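Local structure of coclaurine N-methyltransferase (Coptis japonica, 6GKV) at residues S285-N288 / E289-K293. The protein catalyses transfer of a methyl group from S-adenosyl-L-methionine to the nitrogen of coclaurine, a step of alkaloid biosynthesis, and works as a homodimer. Numbering follows the deposited sequence.
Sequences SRTN and EEWLK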
loop_
_atom_site.group_PDB
_atom_site.type_symbol
_atom_site.label_atom_id
_atom_site.label_comp_id
_atom_site.label_asym_id
_atom_site.label_seq_id
_atom_site.Cartn_x
_atom_site.Cartn_y
_atom_site.Cartn_z
ATOM N N SER A 285 -8.939 4.878 20.657
ATOM C CA SER A 285 -8.688 5.880 21.671
ATOM C C SER A 285 -9.817 5.837 22.678
ATOM O O SER A 285 -9.578 5.814 23.883
ATOM C CB SER A 285 -8.551 7.268 21.063
ATOM O OG SER A 285 -8.134 8.189 22.058
ATOM N N ARG A 286 -11.049 5.793 22.186
ATOM C CA ARG A 286 -12.196 5.862 23.078
ATOM C C ARG A 286 -12.320 4.579 23.879
ATOM O O ARG A 286 -12.724 4.597 25.048
ATOM C CB ARG A 286 -13.472 6.135 22.296
ATOM C CG ARG A 286 -13.650 7.613 21.909
ATOM C CD ARG A 286 -15.130 7.982 21.805
ATOM N NE ARG A 286 -15.868 7.579 23.000
ATOM C CZ ARG A 286 -17.192 7.459 23.062
ATOM N NH1 ARG A 286 -17.930 7.708 21.987
ATOM N NH2 ARG A 286 -17.775 7.075 24.196
ATOM N N THR A 287 -11.957 3.471 23.247
ATOM C CA THR A 287 -11.943 2.164 23.897
ATOM C C THR A 287 -11.063 2.164 25.156
ATOM O O THR A 287 -11.512 1.796 26.228
ATOM C CB THR A 287 -11.446 1.068 22.916
ATOM O OG1 THR A 287 -12.376 0.938 21.840
ATOM C CG2 THR A 287 -11.372 -0.243 23.595
ATOM N N ASN A 288 -9.812 2.581 24.998
ATOM C CA ASN A 288 -8.865 2.655 26.084
ATOM C C ASN A 288 -9.327 3.622 27.158
ATOM O O ASN A 288 -8.990 3.461 28.350
ATOM C CB ASN A 288 -7.489 3.085 25.583
ATOM C CG ASN A 288 -6.701 1.942 24.948
ATOM O OD1 ASN A 288 -6.097 1.138 25.656
ATOM N ND2 ASN A 288 -6.651 1.905 23.616
ATOM N N GLU A 289 -10.074 4.639 26.730
ATOM C CA GLU A 289 -10.606 5.666 27.635
ATOM C C GLU A 289 -11.735 5.104 28.489
ATOM O O GLU A 289 -11.920 5.498 29.632
ATOM C CB GLU A 289 -11.108 6.883 26.833
ATOM C CG GLU A 289 -11.766 7.985 27.651
ATOM C CD GLU A 289 -12.290 9.153 26.786
ATOM O OE1 GLU A 289 -12.474 8.964 25.563
ATOM O OE2 GLU A 289 -12.530 10.256 27.342
ATOM N N GLU A 290 -12.506 4.186 27.923
ATOM C CA GLU A 290 -13.630 3.636 28.661
ATOM C C GLU A 290 -13.115 2.624 29.678
ATOM O O GLU A 290 -13.686 2.470 30.757
ATOM C CB GLU A 290 -14.660 3.014 27.702
ATOM C CG GLU A 290 -15.404 4.053 26.833
ATOM C CD GLU A 290 -16.326 4.969 27.639
ATOM O OE1 GLU A 290 -17.102 4.453 28.472
ATOM O OE2 GLU A 290 -16.285 6.211 27.434
ATOM N N TRP A 291 -12.026 1.955 29.310
ATOM C CA TRP A 291 -11.333 1.029 30.180
ATOM C C TRP A 291 -10.773 1.764 31.403
ATOM O O TRP A 291 -10.917 1.313 32.549
ATOM C CB TRP A 291 -10.197 0.343 29.416
ATOM C CG TRP A 291 -10.627 -0.702 28.430
ATOM C CD1 TRP A 291 -11.840 -1.322 28.365
ATOM C CD2 TRP A 291 -9.836 -1.250 27.362
ATOM N NE1 TRP A 291 -11.853 -2.227 27.325
ATOM C CE2 TRP A 291 -10.635 -2.200 26.692
ATOM C CE3 TRP A 291 -8.527 -1.027 26.904
ATOM C CZ2 TRP A 291 -10.172 -2.933 25.598
ATOM C CZ3 TRP A 291 -8.065 -1.760 25.807
ATOM C CH2 TRP A 291 -8.886 -2.704 25.176
ATOM N N LEU A 292 -10.123 2.896 31.141
ATOM C CA LEU A 292 -9.530 3.707 32.195
ATOM C C LEU A 292 -10.585 4.218 33.185
ATOM O O LEU A 292 -10.380 4.141 34.392
ATOM C CB LEU A 292 -8.765 4.871 31.581
ATOM C CG LEU A 292 -8.208 5.918 32.537
ATOM C CD1 LEU A 292 -7.164 5.294 33.459
ATOM C CD2 LEU A 292 -7.633 7.118 31.764
ATOM N N LYS A 293 -11.712 4.722 32.679
ATOM C CA LYS A 293 -12.828 5.126 33.552
ATOM C C LYS A 293 -13.250 3.979 34.455
ATOM O O LYS A 293 -13.617 4.190 35.603
ATOM C CB LYS A 293 -14.052 5.577 32.747
ATOM C CG LYS A 293 -14.015 6.994 32.175
ATOM C CD LYS A 293 -15.233 7.219 31.256
ATOM C CE LYS A 293 -15.078 8.450 30.380
ATOM N NZ LYS A 293 -16.091 8.508 29.266
#
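Carboxylate oxygen OE2 of E290 is held by K293 NZ, through a hydrogen bond and salt bridge at 2.9 Å, and more loosely approached by R286 NH2, a long salt bridge at 3.7 Å. R286 runs alongside E290 and presents the edge of its guanidinium, whose plane stands 77° from that of the carboxylate. A bend in the E290 chain (chi2 -67°) turns its acid end toward both partners, while R286 NH2 also makes a weak hydrogen bond to T102 O.

Another side of the helix is buried and of mixed character. Methyl CG2 of T287 sits over a face of W291, 3.8 Å from the centroid of the six-membered ring, a CH-pi contact; with CG2 anti to the backbone N, OG1 is left to bond H283 O and C95 N. The N288 amide stands steeply to the indole, 82° between planes; its OD1, 3.5 Å from W291 CE3, is buried without a hydrogen-bond partner, whereas ND2 bonds F284 O. An alanine in place of W291 would probably leave the T287 methyl without its aromatic cover and N288 OD1 without the ring packed against it. Beneath these side chains, W291 N bonds T287 O at 3.1 Å, i to i+4.

Thus helix 281-297 exemplifies an amphipathic alpha-helix: a salt-bridge network along one flank, and on another N288 touching N-methylheliamine in the substrate pocket, with W291 near the S-adenosyl-L-homocysteine-binding G92.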